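Local atomic coordinates of catalase-3 (PDB entry 4AJ9), a protein that breaks hydrogen peroxide down to water and dioxygen at a heme group, probably protecting cells from its toxic effects. Residues C[294-298]-C[444-448]; C[453-459]-C[671-677]. All coordinates share one frame; numbering follows the deposited sequence.

Contact 1 (C[294-298]-C[444-448]); sequences TKFLP and QPRLF
Gln444 meets the backbone of Phe296 with both ends of its side-chain amide, at a place where helix 443-450 packs against the loop that joins strands 270-278 and 305-314 of the antiparallel catalase beta barrel. The pairing illustrates how a glutamine can offer one acceptor and one donor to the N-H and C=O of a single residue, in the manner of a neighbouring backbone: Phe296 N donates to Gln444 OE1 at 2.9 Å, and Gln444 NE2 returns a bond to Phe296 O at 3.1 Å. The first donor lies in the plane of the Gln444 carbonyl and uses a lone pair of OE1; the second bond, with an N-H...O angle of 153°, lies in the carbonyl plane of Phe296. Two bonds thus fix the rotation of the amide and satisfy both backbone polar groups of one buried residue. The amide reaches them because the Gln444 chain runs extended beyond CG (chi2 -156°).

Carbon atoms pack beside the amide, and a second polar group lies further along the loop. The methylene CD of Lys295 lies 3.8 Å from Gln444 CD, while its ammonium group turns elsewhere: NZ donates to Thr294 OG1 and to Asp440 O and forms a salt bridge with Asp292. Thr294 OG1 is also bonded to Asp292, and Thr294 O accepts from His188, whose ring meets that of Phe296 and whose helix, 187-193, also touches Gln444. On the helix side one methyl of Leu447, CD2, touches two residues of the loop, 4.0 Å from Phe296 CZ and 4.2 Å from Pro298 CG.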
loop_
_atom_site.group_PDB
_atom_site.type_symbol
_atom_site.label_atom_id
_atom_site.label_comp_id
_atom_site.label_asym_id
_atom_site.label_seq_id
_atom_site.Cartn_x
_atom_site.Cartn_y
_atom_site.Cartn_z
ATOM N N THR C 294 -4.563 31.682 -16.555
ATOM C CA THR C 294 -5.743 31.720 -17.410
ATOM C C THR C 294 -5.516 32.647 -18.596
ATOM O O THR C 294 -6.434 32.893 -19.367
ATOM C CB THR C 294 -7.022 32.178 -16.640
ATOM O OG1 THR C 294 -6.886 33.548 -16.238
ATOM C CG2 THR C 294 -7.252 31.300 -15.386
ATOM N N LYS C 295 -4.296 33.164 -18.727
ATOM C CA LYS C 295 -3.968 34.106 -19.791
ATOM C C LYS C 295 -2.779 33.583 -20.587
ATOM O O LYS C 295 -1.888 32.951 -20.023
ATOM C CB LYS C 295 -3.603 35.474 -19.212
ATOM C CG LYS C 295 -4.590 36.056 -18.201
ATOM C CD LYS C 295 -5.765 36.731 -18.881
ATOM C CE LYS C 295 -6.652 37.452 -17.862
ATOM N NZ LYS C 295 -7.113 36.548 -16.771
ATOM N N PHE C 296 -2.777 33.829 -21.897
ATOM C CA PHE C 296 -1.577 33.626 -22.708
ATOM C C PHE C 296 -1.019 34.961 -23.208
ATOM O O PHE C 296 -1.710 35.970 -23.185
ATOM C CB PHE C 296 -1.798 32.632 -23.869
ATOM C CG PHE C 296 -2.746 33.116 -24.940
ATOM C CD1 PHE C 296 -2.290 33.907 -25.987
ATOM C CD2 PHE C 296 -4.086 32.760 -24.912
ATOM C CE1 PHE C 296 -3.157 34.349 -26.972
ATOM C CE2 PHE C 296 -4.962 33.197 -25.885
ATOM C CZ PHE C 296 -4.502 33.995 -26.921
ATOM N N LEU C 297 0.240 34.962 -23.632
ATOM C CA LEU C 297 0.876 36.177 -24.127
ATOM C C LEU C 297 0.802 36.232 -25.649
ATOM O O LEU C 297 1.446 35.433 -26.328
ATOM C CB LEU C 297 2.336 36.226 -23.668
ATOM C CG LEU C 297 3.153 37.467 -24.043
ATOM C CD1 LEU C 297 2.557 38.704 -23.420
ATOM C CD2 LEU C 297 4.594 37.293 -23.594
ATOM N N PRO C 298 0.010 37.171 -26.195
ATOM C CA PRO C 298 -0.082 37.289 -27.654
ATOM C C PRO C 298 1.301 37.335 -28.295
ATOM O O PRO C 298 2.188 38.018 -27.788
ATOM C CB PRO C 298 -0.815 38.614 -27.839
ATOM C CG PRO C 298 -1.713 38.681 -26.649
ATOM C CD PRO C 298 -0.924 38.085 -25.510
ATOM N N GLN C 444 -9.786 37.564 -22.789
ATOM C CA GLN C 444 -9.045 36.635 -23.629
ATOM C C GLN C 444 -9.883 35.548 -24.298
ATOM O O GLN C 444 -9.597 35.166 -25.427
ATOM C CB GLN C 444 -7.803 36.086 -22.923
ATOM C CG GLN C 444 -6.740 37.146 -22.802
ATOM C CD GLN C 444 -5.357 36.572 -22.671
ATOM O OE1 GLN C 444 -5.179 35.352 -22.537
ATOM N NE2 GLN C 444 -4.364 37.444 -22.690
ATOM N N PRO C 445 -10.917 35.044 -23.612
ATOM C CA PRO C 445 -11.813 34.166 -24.369
ATOM C C PRO C 445 -12.325 34.878 -25.614
ATOM O O PRO C 445 -12.360 34.281 -26.691
ATOM C CB PRO C 445 -12.949 33.902 -23.386
ATOM C CG PRO C 445 -12.282 33.953 -22.045
ATOM C CD PRO C 445 -11.234 35.050 -22.170
ATOM N N ARG C 446 -12.706 36.145 -25.473
ATOM C CA ARG C 446 -13.095 36.935 -26.641
ATOM C C ARG C 446 -11.963 37.041 -27.669
ATOM O O ARG C 446 -12.174 36.812 -28.856
ATOM C CB ARG C 446 -13.589 38.321 -26.228
ATOM C CG ARG C 446 -14.014 39.189 -27.407
ATOM C CD ARG C 446 -15.103 38.524 -28.230
ATOM N NE ARG C 446 -15.526 39.396 -29.324
ATOM C CZ ARG C 446 -16.523 40.271 -29.238
ATOM N NH1 ARG C 446 -17.227 40.373 -28.115
ATOM N NH2 ARG C 446 -16.828 41.031 -30.287
ATOM N N LEU C 447 -10.758 37.368 -27.206
ATOM C CA LEU C 447 -9.593 37.418 -28.084
ATOM C C LEU C 447 -9.430 36.129 -28.890
ATOM O O LEU C 447 -9.138 36.159 -30.089
ATOM C CB LEU C 447 -8.323 37.690 -27.262
ATOM C CG LEU C 447 -6.981 37.710 -27.999
ATOM C CD1 LEU C 447 -6.908 38.868 -28.994
ATOM C CD2 LEU C 447 -5.811 37.785 -27.013
ATOM N N PHE C 448 -9.601 34.992 -28.221
ATOM C CA PHE C 448 -9.410 33.703 -28.869
ATOM C C PHE C 448 -10.487 33.456 -29.925
ATOM O O PHE C 448 -10.187 33.112 -31.069
ATOM C CB PHE C 448 -9.398 32.585 -27.823
ATOM C CG PHE C 448 -9.438 31.210 -28.408
ATOM C CD1 PHE C 448 -8.301 30.653 -28.980
ATOM C CD2 PHE C 448 -10.609 30.461 -28.362
ATOM C CE1 PHE C 448 -8.332 29.378 -29.515
ATOM C CE2 PHE C 448 -10.651 29.186 -28.892
ATOM C CZ PHE C 448 -9.518 28.642 -29.473
#

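Contact 2 (C[453-459]-C[671-677]); sequences TPVEQQF and LERFAVD
Val455, Gln458 and Phe459 lie along the first turns of helix 454-468 and face a chain that leaves a short 3-10 turn at 671-673 for an irregular course, the backbones coming nearest at Gln458 and Val676, whose CA atoms are 6.1 Å apart. Phe459 presents its edge to the face of Phe674 in a T-shaped stack, with ring planes at 83° and CZ over the centre of the Phe674 ring. The same edge also reaches Leu671, whose CD2 is 3.8 Å from Phe459 CE2. Val455 packs alongside with both methyls: CG1 meets Leu671 CB at 3.9 Å, and CG2 touches Val676 CG2.

The helix starts with a capping box, in which Glu456 N donates to Thr453 OG1 and Thr453 N to Glu456 OE1; the tail it faces follows the C-terminal domain's helix 654-667. Farther along the tail the contact turns polar. A bend at chi2 (66°) carries the Gln458 amide to Asp677, where OE1 accepts from Asp677 N at 2.7 Å, the donor standing above the carbonyl plane. NE2 donates to Asp677 OD2 at 3.0 Å, approaching from above the carboxylate, whose plane is nearly perpendicular to the amide. Arg494 reaches both groups, bonding Gln458 OE1 and forming a salt bridge with Asp677, while Arg465 pairs with the other carboxylate oxygen. With an alanine at the position of Gln458, Asp677 N would probably lose this acceptor and its carboxylate one of its hydrogen bonds. Beyond the tail, Met604 of the second subunit packs on Ala675, and Pro606 of that subunit on Asp677.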
loop_
_atom_site.group_PDB
_atom_site.type_symbol
_atom_site.label_atom_id
_atom_site.label_comp_id
_atom_site.label_asym_id
_atom_site.label_seq_id
_atom_site.Cartn_x
_atom_site.Cartn_y
_atom_site.Cartn_z
ATOM N N THR C 453 -11.197 31.317 -37.716
ATOM C CA THR C 453 -11.932 31.479 -38.968
ATOM C C THR C 453 -13.436 31.352 -38.721
ATOM O O THR C 453 -13.865 30.851 -37.674
ATOM C CB THR C 453 -11.504 30.449 -40.041
ATOM O OG1 THR C 453 -12.058 29.167 -39.729
ATOM C CG2 THR C 453 -9.994 30.342 -40.124
ATOM N N PRO C 454 -14.251 31.829 -39.674
ATOM C CA PRO C 454 -15.704 31.808 -39.481
ATOM C C PRO C 454 -16.282 30.413 -39.207
ATOM O O PRO C 454 -17.139 30.287 -38.338
ATOM C CB PRO C 454 -16.235 32.353 -40.809
ATOM C CG PRO C 454 -15.148 33.268 -41.279
ATOM C CD PRO C 454 -13.865 32.583 -40.880
ATOM N N VAL C 455 -15.854 29.399 -39.946
ATOM C CA VAL C 455 -16.373 28.047 -39.741
ATOM C C VAL C 455 -15.781 27.462 -38.460
ATOM O O VAL C 455 -16.427 26.690 -37.745
ATOM C CB VAL C 455 -16.047 27.129 -40.936
ATOM C CG1 VAL C 455 -16.444 25.681 -40.621
ATOM C CG2 VAL C 455 -16.766 27.624 -42.188
ATOM N N GLU C 456 -14.543 27.847 -38.179
ATOM C CA GLU C 456 -13.877 27.461 -36.942
ATOM C C GLU C 456 -14.645 28.007 -35.742
ATOM O O GLU C 456 -14.845 27.306 -34.750
ATOM C CB GLU C 456 -12.449 27.990 -36.945
ATOM C CG GLU C 456 -11.511 27.245 -36.040
ATOM C CD GLU C 456 -10.059 27.562 -36.328
ATOM O OE1 GLU C 456 -9.783 28.629 -36.932
ATOM O OE2 GLU C 456 -9.199 26.741 -35.950
ATOM N N GLN C 457 -15.082 29.262 -35.838
ATOM C CA GLN C 457 -15.936 29.853 -34.807
ATOM C C GLN C 457 -17.237 29.068 -34.709
ATOM O O GLN C 457 -17.792 28.877 -33.622
ATOM C CB GLN C 457 -16.237 31.321 -35.129
ATOM C CG GLN C 457 -15.040 32.256 -35.016
ATOM C CD GLN C 457 -15.412 33.698 -35.345
ATOM O OE1 GLN C 457 -16.355 33.937 -36.093
ATOM N NE2 GLN C 457 -14.685 34.660 -34.775
ATOM N N GLN C 458 -17.724 28.603 -35.852
ATOM C CA GLN C 458 -18.971 27.851 -35.859
ATOM C C GLN C 458 -18.796 26.525 -35.113
ATOM O O GLN C 458 -19.699 26.088 -34.411
ATOM C CB GLN C 458 -19.474 27.617 -37.289
ATOM C CG GLN C 458 -20.877 27.004 -37.353
ATOM C CD GLN C 458 -21.953 27.928 -36.831
ATOM O OE1 GLN C 458 -22.228 28.977 -37.417
ATOM N NE2 GLN C 458 -22.586 27.535 -35.734
ATOM N N PHE C 459 -17.628 25.898 -35.258
ATOM C CA PHE C 459 -17.351 24.642 -34.563
ATOM C C PHE C 459 -17.411 24.834 -33.051
ATOM O O PHE C 459 -17.975 24.007 -32.331
ATOM C CB PHE C 459 -15.990 24.076 -34.964
ATOM C CG PHE C 459 -15.955 23.486 -36.348
ATOM C CD1 PHE C 459 -17.091 22.949 -36.912
ATOM C CD2 PHE C 459 -14.776 23.457 -37.074
ATOM C CE1 PHE C 459 -17.053 22.394 -38.176
ATOM C CE2 PHE C 459 -14.735 22.911 -38.336
ATOM C CZ PHE C 459 -15.877 22.375 -38.882
ATOM N N LEU C 671 -13.865 22.995 -45.350
ATOM C CA LEU C 671 -14.818 23.655 -44.464
ATOM C C LEU C 671 -16.032 24.232 -45.186
ATOM O O LEU C 671 -16.969 24.713 -44.543
ATOM C CB LEU C 671 -14.117 24.760 -43.669
ATOM C CG LEU C 671 -12.949 24.314 -42.788
ATOM C CD1 LEU C 671 -12.364 25.512 -42.026
ATOM C CD2 LEU C 671 -13.394 23.218 -41.830
ATOM N N GLU C 672 -16.031 24.185 -46.512
ATOM C CA GLU C 672 -17.181 24.693 -47.250
ATOM C C GLU C 672 -18.381 23.783 -47.059
ATOM O O GLU C 672 -19.500 24.149 -47.405
ATOM C CB GLU C 672 -16.871 24.866 -48.739
ATOM C CG GLU C 672 -15.875 23.876 -49.287
ATOM C CD GLU C 672 -14.444 24.290 -49.010
ATOM O OE1 GLU C 672 -14.036 25.376 -49.473
ATOM O OE2 GLU C 672 -13.729 23.528 -48.334
ATOM N N ARG C 673 -18.143 22.603 -46.491
ATOM C CA ARG C 673 -19.195 21.594 -46.336
ATOM C C ARG C 673 -19.968 21.734 -45.034
ATOM O O ARG C 673 -20.836 20.910 -44.721
ATOM C CB ARG C 673 -18.600 20.190 -46.428
ATOM C CG ARG C 673 -17.880 19.932 -47.736
ATOM C CD ARG C 673 -17.414 18.493 -47.852
ATOM N NE ARG C 673 -16.417 18.382 -48.908
ATOM C CZ ARG C 673 -15.521 17.409 -49.005
ATOM N NH1 ARG C 673 -15.494 16.428 -48.112
ATOM N NH2 ARG C 673 -14.651 17.419 -50.006
ATOM N N PHE C 674 -19.659 22.780 -44.275
ATOM C CA PHE C 674 -20.294 22.995 -42.983
ATOM C C PHE C 674 -21.090 24.287 -42.926
ATOM O O PHE C 674 -20.543 25.370 -43.122
ATOM C CB PHE C 674 -19.240 22.967 -41.878
ATOM C CG PHE C 674 -18.489 21.679 -41.829
ATOM C CD1 PHE C 674 -17.374 21.489 -42.626
ATOM C CD2 PHE C 674 -18.931 20.631 -41.034
ATOM C CE1 PHE C 674 -16.686 20.293 -42.606
ATOM C CE2 PHE C 674 -18.244 19.428 -41.018
ATOM C CZ PHE C 674 -17.124 19.264 -41.802
ATOM N N ALA C 675 -22.386 24.153 -42.657
ATOM C CA ALA C 675 -23.289 25.296 -42.565
ATOM C C ALA C 675 -22.926 26.229 -41.408
ATOM O O ALA C 675 -22.677 25.781 -40.289
ATOM C CB ALA C 675 -24.731 24.811 -42.406
ATOM N N VAL C 676 -22.914 27.527 -41.684
ATOM C CA VAL C 676 -22.725 28.544 -40.656
ATOM C C VAL C 676 -24.071 29.198 -40.363
ATOM O O VAL C 676 -24.926 29.261 -41.243
ATOM C CB VAL C 676 -21.720 29.620 -41.098
ATOM C CG1 VAL C 676 -21.691 30.758 -40.096
ATOM C CG2 VAL C 676 -20.339 29.018 -41.249
ATOM N N ASP C 677 -24.265 29.661 -39.127
ATOM C CA ASP C 677 -25.531 30.259 -38.725
ATOM C C ASP C 677 -25.899 31.370 -39.696
ATOM O O ASP C 677 -25.067 32.213 -40.010
ATOM C CB ASP C 677 -25.438 30.812 -37.304
ATOM C CG ASP C 677 -25.328 29.719 -36.270
ATOM O OD1 ASP C 677 -26.050 28.709 -36.412
ATOM O OD2 ASP C 677 -24.508 29.856 -35.331
#

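Contacts 1 and 2 follow in series along the chain, their centres about 21 Å apart, and rest on consecutive helices, 443-450 and 454-468. Contact 1 is buried and joins the first of these to a loop of the barrel; contact 2 lies at the surface and joins the second to the tail after the C-terminal domain's last helix, beside another subunit. Each uses a glutamine of its helix to bind an irregular chain. In the buried contact the amide meets uncharged backbone groups beside a few aliphatic and aromatic carbons; at the surface it joins a charged cluster, next to a more extensive apolar patch, and the area buried is larger, 449 against 281 Å².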